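Local atomic coordinates of probable amidase (Thermus thermophilus, PDB entry 2DC0), a protein that is a probable amidase, a helix-rich alpha/beta enzyme of the amidase family in which helices surround a large mixed beta sheet. Residues R62-G67 with T220-G225; T71-F76 with E119-I124; I296-L301 with A318-T323; L339-A344 with L391-L396; E366-E371 with R378-T383. All coordinates share one frame; numbering follows the deposited sequence.

Contact 1. Residues R62-G67 with T220-G225; sequences RGPLHG and TEILAG
Pro64 and Ile222 pass alongside each other, running opposite ways, with ring atom CG of Pro64 3.3 Å from CD1 of Ile222, tighter than a usual van der Waals contact. The CB of Pro64 is looser, 4.1 Å from the same CD1. Beside this pair, Leu65 CD1 rests 4.1 Å from Ile222 CG2, so the two branches of the isoleucine are shared between two neighbouring residues of the loop. Its first torsion makes that division: with chi1 at -60°, CG2 stands anti to the backbone N while CG1 lies beside it and carries CD1 out to the proline. Leu65 likewise runs past Ile222 in the opposite sense. A type I turn from Gly63 to His66, closed by His66 N to Gly63 O at 3.2 Å, presents Pro64 and Leu65 as its two central residues. Backbone bonds of Leu65 with Ala107 and of Gly67 with Gly108 tie the loop to the chain near strand 110-115. Phe218 of the same helix, 213-224, also meets Pro64 and Leu65, and Leu219 meets Leu65; Gly225 closes that helix in a Schellman motif. No hydrogen bond joins the two segments, so the direct contact between them is apolar.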
# COMPACT_ATOMS: atom_id res chain seq x y z
N ARG A 62 8.40 27.76 25.57
CA ARG A 62 8.87 27.43 24.23
C ARG A 62 7.83 26.65 23.43
O ARG A 62 7.68 26.87 22.23
CB ARG A 62 10.17 26.62 24.29
CG ARG A 62 11.33 27.36 24.94
CD ARG A 62 12.65 26.59 24.77
NE ARG A 62 13.76 27.28 25.43
CZ ARG A 62 15.02 26.87 25.41
NH1 ARG A 62 15.35 25.75 24.76
NH2 ARG A 62 15.96 27.56 26.04
N GLY A 63 7.13 25.75 24.09
CA GLY A 63 6.12 24.95 23.41
C GLY A 63 5.37 24.03 24.35
O GLY A 63 5.51 24.16 25.57
N PRO A 64 4.58 23.09 23.83
CA PRO A 64 3.81 22.15 24.65
C PRO A 64 4.62 21.16 25.47
O PRO A 64 4.11 20.59 26.44
CB PRO A 64 2.91 21.46 23.62
CG PRO A 64 3.76 21.46 22.38
CD PRO A 64 4.33 22.86 22.39
N LEU A 65 5.88 20.95 25.11
CA LEU A 65 6.74 20.02 25.84
C LEU A 65 7.77 20.74 26.71
O LEU A 65 8.68 20.11 27.25
CB LEU A 65 7.47 19.11 24.86
CG LEU A 65 6.57 18.23 23.98
CD1 LEU A 65 7.43 17.35 23.08
CD2 LEU A 65 5.68 17.37 24.87
N HIS A 66 7.62 22.05 26.85
CA HIS A 66 8.56 22.86 27.64
C HIS A 66 8.94 22.29 29.01
O HIS A 66 8.10 22.14 29.89
CB HIS A 66 8.00 24.28 27.81
CG HIS A 66 8.98 25.23 28.43
ND1 HIS A 66 9.41 25.11 29.74
CD2 HIS A 66 9.60 26.32 27.93
CE1 HIS A 66 10.27 26.08 30.01
NE2 HIS A 66 10.40 26.83 28.93
N GLY A 67 10.22 21.97 29.17
CA GLY A 67 10.71 21.46 30.43
C GLY A 67 10.49 19.99 30.74
O GLY A 67 10.87 19.52 31.82
N THR A 220 2.41 12.19 19.47
CA THR A 220 2.34 11.91 18.03
C THR A 220 1.93 13.17 17.26
O THR A 220 2.42 13.41 16.17
CB THR A 220 1.35 10.74 17.74
OG1 THR A 220 1.84 9.54 18.36
CG2 THR A 220 1.24 10.50 16.24
N GLU A 221 1.04 13.98 17.84
CA GLU A 221 0.62 15.21 17.17
C GLU A 221 1.83 16.13 17.03
O GLU A 221 2.05 16.74 15.97
CB GLU A 221 -0.46 15.94 17.96
CG GLU A 221 -1.81 15.23 18.00
CD GLU A 221 -2.88 16.09 18.63
OE1 GLU A 221 -2.63 16.64 19.72
OE2 GLU A 221 -3.98 16.21 18.04
N ILE A 222 2.63 16.23 18.09
CA ILE A 222 3.82 17.07 18.08
C ILE A 222 4.85 16.52 17.09
O ILE A 222 5.46 17.28 16.34
CB ILE A 222 4.46 17.15 19.49
CG1 ILE A 222 3.47 17.75 20.48
CG2 ILE A 222 5.74 17.97 19.43
CD1 ILE A 222 2.94 19.18 20.18
N LEU A 223 5.04 15.21 17.10
CA LEU A 223 6.00 14.58 16.20
C LEU A 223 5.61 14.69 14.74
O LEU A 223 6.46 14.83 13.86
CB LEU A 223 6.16 13.10 16.56
CG LEU A 223 6.94 12.82 17.85
CD1 LEU A 223 6.75 11.37 18.27
CD2 LEU A 223 8.41 13.14 17.63
N ALA A 224 4.31 14.62 14.48
CA ALA A 224 3.79 14.71 13.12
C ALA A 224 3.61 16.16 12.70
O ALA A 224 3.54 16.46 11.51
CB ALA A 224 2.46 13.97 13.03
N GLY A 225 3.53 17.05 13.68
CA GLY A 225 3.35 18.46 13.37
C GLY A 225 1.94 18.77 12.91
O GLY A 225 1.73 19.71 12.14

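Contact 2. Residues T71-F76 with E119-I124; sequences TVKDLF and EIALGI
Leu75 and Lys73 reach Ala121 by contrasting torsions. The leucine holds CG between its backbone N and carbonyl carbon (chi1 56°), which turns CD2 to within 4.1 Å of Ala121 CB and lays CD1 over the centre of the Phe76 ring, 3.5 Å above its plane. The lysine is fully extended, CG anti to N (chi1 -173°) and each later bond also extended, so its NZ travels the length of the chain to pass 4.3 Å from Ala121 CB. That approach is only a brush: NZ is hydrogen-bonded to Ser147 OG, Ser148 OG and Thr166 OG1. Ala121 adopts left-handed backbone angles (phi 67°), as Ile120 before it does, and its methyl also touches Ser147. Where strand 69-73 ends, Lys73 O accepts from Leu75 N at 2.8 Å and from Phe76 N at 3.2 Å, both on one face of its plane, and Lys114 NZ adds a further bond. This tight bend sets Leu75 beside the lysine. The lysine bonded to serine hydroxyls is consistent with the Ser-cisSer-Lys arrangement known from the amidase signature family. Ala121 adds a methyl beside the polar cluster, and three hydroxyls, not the alanine, fix the position of NZ.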
# COMPACT_ATOMS: atom_id res chain seq x y z
N THR A 71 13.76 10.91 26.40
CA THR A 71 14.96 10.25 25.89
C THR A 71 14.73 9.95 24.41
O THR A 71 13.60 10.00 23.93
CB THR A 71 15.24 8.93 26.65
OG1 THR A 71 14.11 8.06 26.54
CG2 THR A 71 15.51 9.20 28.13
N VAL A 72 15.81 9.64 23.69
CA VAL A 72 15.74 9.37 22.25
C VAL A 72 16.57 8.15 21.85
O VAL A 72 17.75 8.06 22.20
CB VAL A 72 16.28 10.58 21.44
CG1 VAL A 72 16.25 10.28 19.94
CG2 VAL A 72 15.46 11.83 21.75
N LYS A 73 15.95 7.23 21.10
CA LYS A 73 16.64 6.02 20.63
C LYS A 73 17.92 6.44 19.91
O LYS A 73 17.90 7.39 19.13
CB LYS A 73 15.72 5.25 19.67
CG LYS A 73 16.25 3.89 19.23
CD LYS A 73 15.24 3.21 18.33
CE LYS A 73 15.59 1.76 18.07
NZ LYS A 73 14.56 1.12 17.20
N ASP A 74 19.02 5.72 20.13
CA ASP A 74 20.30 6.11 19.54
C ASP A 74 20.54 5.98 18.04
O ASP A 74 21.66 5.69 17.62
CB ASP A 74 21.47 5.46 20.29
CG ASP A 74 22.77 6.24 20.14
OD1 ASP A 74 22.70 7.48 20.03
OD2 ASP A 74 23.86 5.63 20.14
N LEU A 75 19.51 6.19 17.23
CA LEU A 75 19.67 6.16 15.77
C LEU A 75 19.23 7.52 15.24
O LEU A 75 19.39 7.82 14.06
CB LEU A 75 18.86 5.03 15.13
CG LEU A 75 17.35 4.91 15.34
CD1 LEU A 75 16.59 5.99 14.59
CD2 LEU A 75 16.92 3.53 14.84
N PHE A 76 18.69 8.34 16.14
CA PHE A 76 18.23 9.69 15.84
C PHE A 76 19.31 10.67 16.33
O PHE A 76 19.63 10.71 17.52
CB PHE A 76 16.94 10.04 16.60
CG PHE A 76 15.70 9.37 16.06
CD1 PHE A 76 15.12 9.80 14.87
CD2 PHE A 76 15.07 8.36 16.78
CE1 PHE A 76 13.92 9.22 14.41
CE2 PHE A 76 13.89 7.77 16.33
CZ PHE A 76 13.31 8.21 15.14
N GLU A 119 21.57 -3.59 17.97
CA GLU A 119 22.50 -3.13 16.94
C GLU A 119 21.86 -2.78 15.60
O GLU A 119 21.22 -3.62 14.97
CB GLU A 119 23.62 -4.15 16.75
CG GLU A 119 24.64 -3.74 15.69
CD GLU A 119 25.92 -4.55 15.76
OE1 GLU A 119 25.84 -5.76 16.04
OE2 GLU A 119 27.00 -3.98 15.53
N ILE A 120 22.10 -1.53 15.19
CA ILE A 120 21.58 -0.90 13.97
C ILE A 120 20.11 -1.16 13.74
O ILE A 120 19.63 -1.09 12.61
CB ILE A 120 22.37 -1.28 12.68
CG1 ILE A 120 22.29 -2.78 12.42
CG2 ILE A 120 23.81 -0.79 12.79
CD1 ILE A 120 22.73 -3.21 11.02
N ALA A 121 19.39 -1.44 14.83
CA ALA A 121 17.95 -1.70 14.81
C ALA A 121 17.58 -2.99 14.08
O ALA A 121 16.42 -3.22 13.77
CB ALA A 121 17.21 -0.53 14.18
N LEU A 122 18.58 -3.83 13.82
CA LEU A 122 18.31 -5.08 13.12
C LEU A 122 18.20 -6.24 14.09
O LEU A 122 19.08 -7.10 14.17
CB LEU A 122 19.42 -5.35 12.10
CG LEU A 122 19.23 -6.52 11.14
CD1 LEU A 122 17.86 -6.44 10.47
CD2 LEU A 122 20.34 -6.49 10.10
N GLY A 123 17.10 -6.26 14.84
CA GLY A 123 16.88 -7.32 15.81
C GLY A 123 15.86 -6.90 16.84
O GLY A 123 15.63 -5.70 17.04
N ILE A 124 15.23 -7.88 17.49
CA ILE A 124 14.22 -7.58 18.49
C ILE A 124 14.47 -8.16 19.88
O ILE A 124 13.58 -8.14 20.72
CB ILE A 124 12.84 -8.08 18.03
CG1 ILE A 124 12.87 -9.61 17.90
CG2 ILE A 124 12.46 -7.43 16.70
CD1 ILE A 124 13.24 -10.44 19.16

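Contact 3. Residues I296-L301 with A318-T323; sequences IHEKAL and AGLALT
The short helix 298-303 is set against the last turn of helix 310-321, two consecutive helices that meet through Leu320, which reaches across to the shorter one. Leu301 and Leu320 reach toward each other tip to tip, with CD2 of Leu301 only 3.3 Å from CD1 of Leu320, closer than carbon atoms usually pack. Behind that touch, CG of Leu320 is 4.1 Å from the same CD2 of Leu301. The other methyl of Leu320 serves a second partner: its CD2 lies 3.9 Å from OE2 of Glu298, whose chain passes at a slant. Glu298 keeps CG anti to its backbone N (chi1 180°) and stays extended beyond it, so although its CB does not aim at the other helix, the carboxylate end comes close. The aliphatic bulk of Leu320 thus lies between a buried leucine and an exposed acidic side chain, a contact partly open to solvent. Leu301 takes the same anti first torsion (chi1 -170°), and its side chain also touches Arg313, Leu316 and Leu317 of helix 310-321. Its backbone is fixed by Leu301 N to His297 O at 2.9 Å; His297 lies between two helices, just after 281-296 and at the N-cap position of 298-303. Arg295, at the end of helix 281-296, touches Leu320 too and donates to Gly319 O and Leu322 O at the closing turn of helix 310-321. The contact therefore lies where three helices, 281-296, 298-303 and 310-321, converge, just before Thr323 N-caps the long helix 324-345.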
# COMPACT_ATOMS: atom_id res chain seq x y z
N ILE A 296 22.19 -0.25 2.95
CA ILE A 296 22.50 0.93 3.76
C ILE A 296 23.89 0.78 4.36
O ILE A 296 24.67 1.73 4.38
CB ILE A 296 21.52 1.09 4.92
CG1 ILE A 296 20.13 1.42 4.38
CG2 ILE A 296 22.02 2.17 5.88
CD1 ILE A 296 19.97 2.74 3.58
N HIS A 297 24.19 -0.41 4.86
CA HIS A 297 25.46 -0.69 5.52
C HIS A 297 26.44 -1.46 4.65
O HIS A 297 27.38 -2.06 5.15
CB HIS A 297 25.20 -1.48 6.80
CG HIS A 297 24.30 -0.76 7.76
ND1 HIS A 297 24.75 0.23 8.60
CD2 HIS A 297 22.96 -0.86 7.97
CE1 HIS A 297 23.73 0.72 9.29
NE2 HIS A 297 22.63 0.07 8.92
N GLU A 298 26.21 -1.43 3.34
CA GLU A 298 27.06 -2.16 2.40
C GLU A 298 28.55 -1.80 2.49
O GLU A 298 29.40 -2.68 2.51
CB GLU A 298 26.54 -1.93 0.98
CG GLU A 298 27.34 -2.63 -0.08
CD GLU A 298 26.58 -2.75 -1.39
OE1 GLU A 298 25.92 -1.76 -1.79
OE2 GLU A 298 26.65 -3.83 -2.01
N LYS A 299 28.85 -0.50 2.53
CA LYS A 299 30.23 -0.05 2.61
C LYS A 299 30.89 -0.54 3.90
O LYS A 299 31.96 -1.16 3.87
CB LYS A 299 30.29 1.47 2.53
CG LYS A 299 31.69 2.06 2.49
CD LYS A 299 31.64 3.56 2.26
CE LYS A 299 33.03 4.15 2.10
NZ LYS A 299 33.87 3.96 3.33
N ALA A 300 30.25 -0.28 5.04
CA ALA A 300 30.80 -0.70 6.33
C ALA A 300 30.96 -2.21 6.42
O ALA A 300 31.92 -2.70 7.02
CB ALA A 300 29.91 -0.20 7.46
N LEU A 301 30.02 -2.95 5.84
CA LEU A 301 30.07 -4.41 5.89
C LEU A 301 31.26 -4.95 5.11
O LEU A 301 31.78 -6.03 5.42
CB LEU A 301 28.77 -5.00 5.35
CG LEU A 301 28.55 -6.50 5.54
CD1 LEU A 301 28.69 -6.87 7.02
CD2 LEU A 301 27.17 -6.88 5.03
N ALA A 318 22.89 -11.95 4.58
CA ALA A 318 21.76 -12.58 3.94
C ALA A 318 21.12 -11.53 3.03
O ALA A 318 20.61 -11.85 1.95
CB ALA A 318 20.75 -13.07 4.99
N GLY A 319 21.17 -10.27 3.46
CA GLY A 319 20.61 -9.19 2.67
C GLY A 319 21.40 -8.93 1.39
O GLY A 319 20.84 -8.56 0.36
N LEU A 320 22.72 -9.14 1.46
CA LEU A 320 23.58 -8.94 0.31
C LEU A 320 23.52 -10.13 -0.63
O LEU A 320 23.85 -10.02 -1.81
CB LEU A 320 25.03 -8.74 0.76
CG LEU A 320 25.35 -7.41 1.43
CD1 LEU A 320 26.83 -7.34 1.76
CD2 LEU A 320 24.95 -6.27 0.51
N ALA A 321 23.09 -11.27 -0.10
CA ALA A 321 22.97 -12.50 -0.88
C ALA A 321 21.69 -12.45 -1.72
O ALA A 321 21.56 -13.18 -2.71
CB ALA A 321 22.94 -13.72 0.05
N LEU A 322 20.75 -11.61 -1.31
CA LEU A 322 19.50 -11.42 -2.05
C LEU A 322 19.83 -10.44 -3.17
O LEU A 322 20.49 -9.43 -2.93
CB LEU A 322 18.41 -10.84 -1.14
CG LEU A 322 17.95 -11.73 0.02
CD1 LEU A 322 17.00 -10.97 0.93
CD2 LEU A 322 17.27 -12.97 -0.56
N THR A 323 19.35 -10.73 -4.37
CA THR A 323 19.60 -9.87 -5.52
C THR A 323 18.46 -8.89 -5.74
O THR A 323 17.44 -8.95 -5.05
CB THR A 323 19.73 -10.71 -6.79
OG1 THR A 323 18.48 -11.37 -7.04
CG2 THR A 323 20.82 -11.75 -6.63

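Contact 4. Residues L339-A344 with L391-L396; sequences LELVKA and LGVPTL
Leu341 makes the whole of the apolar contact, projecting from helix 324-345 onto Leu391 and Val393. Its CD2 lies 3.6 Å from Leu391 CD1 and 3.8 Å from Val393 CG1, so one methyl sits between the two residues, and CG2 of Val393 is almost as near, at 3.9 Å from that CD2. Against Leu391 the side chains slide past each other in opposite directions, which brings Leu391 CD1 back to 3.8 Å from Leu341 CB; against Val393 they meet end to end. With CG anti to the backbone N (chi1 178°), Leu341 carries CD2 to both partners. All three side chains are buried. The polar contribution lies within 391-396 alone: Thr395 OG1 donates to Val393 O at 3.1 Å, from above the carbonyl plane and 49° out of it, and Lys185 NZ bonds to the same oxygen. Gly392, with positive phi, ends helix 386-390 in a Schellman motif, and the chain then straightens into strand 395-403. That strand runs between 182-185 and 406-413 of the large sheet, while Leu276 packs on Leu341 from a loop. Helix 324-345 touches the residues that link helix 386-390 to strand 395-403, and others of its residues reach the second subunit, where Lys343 forms a salt bridge with Glu226 of that other chain.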
# COMPACT_ATOMS: atom_id res chain seq x y z
N LEU A 339 -4.39 -5.94 -0.23
CA LEU A 339 -5.84 -6.11 -0.32
C LEU A 339 -6.40 -6.97 0.82
O LEU A 339 -7.51 -6.73 1.30
CB LEU A 339 -6.25 -6.70 -1.68
CG LEU A 339 -7.74 -6.86 -1.97
CD1 LEU A 339 -8.46 -5.52 -1.83
CD2 LEU A 339 -7.94 -7.43 -3.38
N GLU A 340 -5.63 -7.97 1.25
CA GLU A 340 -6.04 -8.85 2.34
C GLU A 340 -6.27 -8.10 3.65
O GLU A 340 -7.23 -8.37 4.38
CB GLU A 340 -4.98 -9.93 2.60
CG GLU A 340 -5.07 -11.14 1.71
CD GLU A 340 -4.12 -12.23 2.14
OE1 GLU A 340 -4.05 -12.51 3.36
OE2 GLU A 340 -3.44 -12.81 1.26
N LEU A 341 -5.36 -7.18 3.96
CA LEU A 341 -5.49 -6.40 5.17
C LEU A 341 -6.69 -5.45 5.07
O LEU A 341 -7.45 -5.28 6.02
CB LEU A 341 -4.21 -5.60 5.44
CG LEU A 341 -4.25 -4.69 6.68
CD1 LEU A 341 -4.70 -5.49 7.90
CD2 LEU A 341 -2.87 -4.08 6.91
N VAL A 342 -6.85 -4.83 3.90
CA VAL A 342 -7.96 -3.91 3.66
C VAL A 342 -9.29 -4.62 3.87
O VAL A 342 -10.22 -4.08 4.49
CB VAL A 342 -7.90 -3.35 2.22
CG1 VAL A 342 -9.17 -2.56 1.90
CG2 VAL A 342 -6.67 -2.44 2.08
N LYS A 343 -9.39 -5.85 3.37
CA LYS A 343 -10.60 -6.64 3.50
C LYS A 343 -10.87 -7.04 4.95
O LYS A 343 -12.02 -7.06 5.40
CB LYS A 343 -10.51 -7.89 2.61
CG LYS A 343 -10.51 -7.56 1.13
CD LYS A 343 -10.12 -8.74 0.25
CE LYS A 343 -11.20 -9.79 0.16
NZ LYS A 343 -10.82 -10.82 -0.86
N ALA A 344 -9.82 -7.35 5.70
CA ALA A 344 -10.00 -7.75 7.09
C ALA A 344 -10.51 -6.57 7.93
O ALA A 344 -11.25 -6.77 8.88
CB ALA A 344 -8.68 -8.28 7.67
N LEU A 391 2.95 -3.11 5.95
CA LEU A 391 1.92 -2.43 5.16
C LEU A 391 1.63 -0.98 5.56
O LEU A 391 0.78 -0.33 4.96
CB LEU A 391 0.63 -3.27 5.18
CG LEU A 391 0.81 -4.66 4.54
CD1 LEU A 391 -0.47 -5.50 4.68
CD2 LEU A 391 1.16 -4.49 3.06
N GLY A 392 2.34 -0.48 6.57
CA GLY A 392 2.20 0.91 6.99
C GLY A 392 0.98 1.42 7.74
O GLY A 392 0.81 2.64 7.85
N VAL A 393 0.14 0.54 8.27
CA VAL A 393 -1.06 0.97 8.97
C VAL A 393 -0.81 1.31 10.44
O VAL A 393 0.05 0.71 11.09
CB VAL A 393 -2.18 -0.09 8.88
CG1 VAL A 393 -2.57 -0.28 7.42
CG2 VAL A 393 -1.72 -1.40 9.47
N PRO A 394 -1.56 2.29 10.99
CA PRO A 394 -1.40 2.70 12.39
C PRO A 394 -1.69 1.56 13.35
O PRO A 394 -2.75 0.95 13.29
CB PRO A 394 -2.38 3.86 12.52
CG PRO A 394 -3.46 3.50 11.54
CD PRO A 394 -2.68 3.01 10.35
N THR A 395 -0.74 1.29 14.25
CA THR A 395 -0.90 0.20 15.20
C THR A 395 -0.42 0.60 16.60
O THR A 395 0.70 1.06 16.78
CB THR A 395 -0.12 -1.04 14.74
OG1 THR A 395 -0.45 -1.32 13.37
CG2 THR A 395 -0.49 -2.24 15.60
N LEU A 396 -1.30 0.41 17.58
CA LEU A 396 -0.99 0.74 18.96
C LEU A 396 -0.72 -0.51 19.78
O LEU A 396 -1.35 -1.55 19.57
CB LEU A 396 -2.19 1.47 19.58
CG LEU A 396 -2.09 1.82 21.07
CD1 LEU A 396 -1.05 2.93 21.24
CD2 LEU A 396 -3.44 2.29 21.59

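Contact 5. Residues E366-E371 with R378-T383; sequences EEVELE and REAFIT
Val368 sits on the first strand of a beta hairpin, 367-370 with 373-376, whose chain passes straight into helix 377-382 and folds back so that the helix packs on the strand. Their axes approach to 8.6 Å and cross at 55°. From the CB of Val368, which points at the helix, the two methyls part. CG2 takes the place between backbone N and carbonyl carbon and meets CB of Ala380 at 3.7 Å. CG1, beside the backbone N (chi1 -58°), goes instead to Phe381, with CE2 of that ring at 3.9 Å; it comes to the edge near the ring plane, not over a face. A beta-branched residue thus divides its two tips between consecutive residues of the helix. Phe381 leaves the helix at an angle to the strand and swings its ring back to the valine (chi1 -73°), where the ring is also met by those of His377 and Phe178. Two positions on, Leu370 repeats the inward orientation, the intervening Glu369 facing outward to its salt bridge with Arg374. Val368 is also tied to Lys375 by backbone hydrogen bonding in the hairpin, and Leu358 closes on its side chain. All of the cross-contact is carbon against carbon, and the longest of its three residue-to-residue approaches is CD1 of Leu370, 4.2 Å from CB of Ala380.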
# COMPACT_ATOMS: atom_id res chain seq x y z
N GLU A 366 16.76 -18.95 22.54
CA GLU A 366 16.72 -19.03 21.09
C GLU A 366 15.50 -19.74 20.54
O GLU A 366 15.13 -19.53 19.39
CB GLU A 366 18.00 -19.70 20.59
CG GLU A 366 19.25 -18.97 21.05
CD GLU A 366 20.50 -19.58 20.49
OE1 GLU A 366 20.68 -20.80 20.63
OE2 GLU A 366 21.32 -18.83 19.91
N GLU A 367 14.87 -20.58 21.35
CA GLU A 367 13.68 -21.30 20.92
C GLU A 367 12.64 -21.17 22.01
O GLU A 367 12.97 -21.14 23.19
CB GLU A 367 13.96 -22.78 20.68
CG GLU A 367 14.99 -23.07 19.61
CD GLU A 367 14.88 -24.51 19.10
OE1 GLU A 367 14.98 -25.45 19.92
OE2 GLU A 367 14.68 -24.69 17.88
N VAL A 368 11.37 -21.11 21.61
CA VAL A 368 10.29 -20.99 22.57
C VAL A 368 9.19 -22.01 22.32
O VAL A 368 9.16 -22.68 21.28
CB VAL A 368 9.68 -19.58 22.53
CG1 VAL A 368 10.75 -18.55 22.80
CG2 VAL A 368 9.02 -19.33 21.17
N GLU A 369 8.29 -22.12 23.28
CA GLU A 369 7.18 -23.05 23.20
C GLU A 369 5.86 -22.35 22.88
O GLU A 369 5.34 -21.59 23.70
CB GLU A 369 7.03 -23.80 24.53
CG GLU A 369 7.69 -25.16 24.56
CD GLU A 369 7.10 -26.11 23.53
OE1 GLU A 369 5.87 -26.30 23.54
OE2 GLU A 369 7.88 -26.65 22.71
N LEU A 370 5.33 -22.60 21.69
CA LEU A 370 4.05 -22.03 21.29
C LEU A 370 3.01 -23.13 21.43
O LEU A 370 3.36 -24.30 21.65
CB LEU A 370 4.09 -21.54 19.84
CG LEU A 370 5.08 -20.43 19.51
CD1 LEU A 370 4.89 -20.00 18.06
CD2 LEU A 370 4.87 -19.25 20.46
N GLU A 371 1.74 -22.78 21.30
CA GLU A 371 0.67 -23.75 21.41
C GLU A 371 0.78 -24.85 20.35
O GLU A 371 0.23 -25.94 20.51
CB GLU A 371 -0.70 -23.04 21.31
CG GLU A 371 -1.01 -22.43 19.94
CD GLU A 371 -2.01 -21.29 20.03
OE1 GLU A 371 -2.85 -21.29 20.95
OE2 GLU A 371 -1.97 -20.38 19.16
N ARG A 378 12.91 -15.48 16.81
CA ARG A 378 12.60 -14.42 15.86
C ARG A 378 11.23 -14.57 15.21
O ARG A 378 10.41 -13.66 15.28
CB ARG A 378 13.67 -14.32 14.77
CG ARG A 378 13.36 -13.24 13.72
CD ARG A 378 14.58 -12.92 12.85
NE ARG A 378 14.32 -11.80 11.95
CZ ARG A 378 13.74 -11.92 10.76
NH1 ARG A 378 13.34 -13.10 10.31
NH2 ARG A 378 13.52 -10.84 10.01
N GLU A 379 10.99 -15.73 14.60
CA GLU A 379 9.71 -15.95 13.93
C GLU A 379 8.53 -15.93 14.90
O GLU A 379 7.45 -15.47 14.54
CB GLU A 379 9.74 -17.26 13.13
CG GLU A 379 8.46 -17.54 12.35
CD GLU A 379 8.64 -18.56 11.23
OE1 GLU A 379 9.34 -19.57 11.45
OE2 GLU A 379 8.07 -18.36 10.14
N ALA A 380 8.73 -16.41 16.12
CA ALA A 380 7.65 -16.41 17.09
C ALA A 380 7.29 -14.98 17.54
O ALA A 380 6.11 -14.64 17.67
CB ALA A 380 8.02 -17.25 18.31
N PHE A 381 8.31 -14.15 17.75
CA PHE A 381 8.13 -12.78 18.24
C PHE A 381 8.07 -11.63 17.23
O PHE A 381 7.90 -10.48 17.63
CB PHE A 381 9.22 -12.44 19.25
CG PHE A 381 9.04 -13.11 20.58
CD1 PHE A 381 8.13 -12.61 21.50
CD2 PHE A 381 9.80 -14.22 20.91
CE1 PHE A 381 7.97 -13.21 22.75
CE2 PHE A 381 9.66 -14.84 22.15
CZ PHE A 381 8.74 -14.33 23.08
N ILE A 382 8.27 -11.87 15.96
CA ILE A 382 8.15 -10.83 14.95
C ILE A 382 6.94 -11.04 14.03
O ILE A 382 6.39 -10.08 13.49
CB ILE A 382 9.46 -10.75 14.11
CG1 ILE A 382 9.64 -9.34 13.56
CG2 ILE A 382 9.43 -11.76 12.97
CD1 ILE A 382 9.97 -8.31 14.61
N THR A 383 6.51 -12.29 13.89
CA THR A 383 5.38 -12.61 13.02
C THR A 383 4.09 -11.88 13.35
O THR A 383 3.34 -11.49 12.45
CB THR A 383 5.09 -14.12 13.01
OG1 THR A 383 6.27 -14.84 12.61
CG2 THR A 383 3.97 -14.44 12.04

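Overall arrangement
Contact 2 lies nearest the middle of the chain and connects with two of the others. Ile120 CG2 packs 3.8 Å from His297 CE1 of contact 3, and Ile124 CG2 is 3.4 Å from Ile382 CD1 of contact 5, so the 119-124 loop reaches both helical regions. Segment 62-67 of contact 1 runs on, after three residues, into 71-76 of contact 2, yet the centres are 22 Å apart. Contacts 1 and 5 stand on opposite sides of the chain's centre, 37 Å between centres. Contact 5 falls along the chain between the segments of contact 4, about 10 Å away at nearest atoms. Contacts 2 and 4 both reach the large mixed sheet.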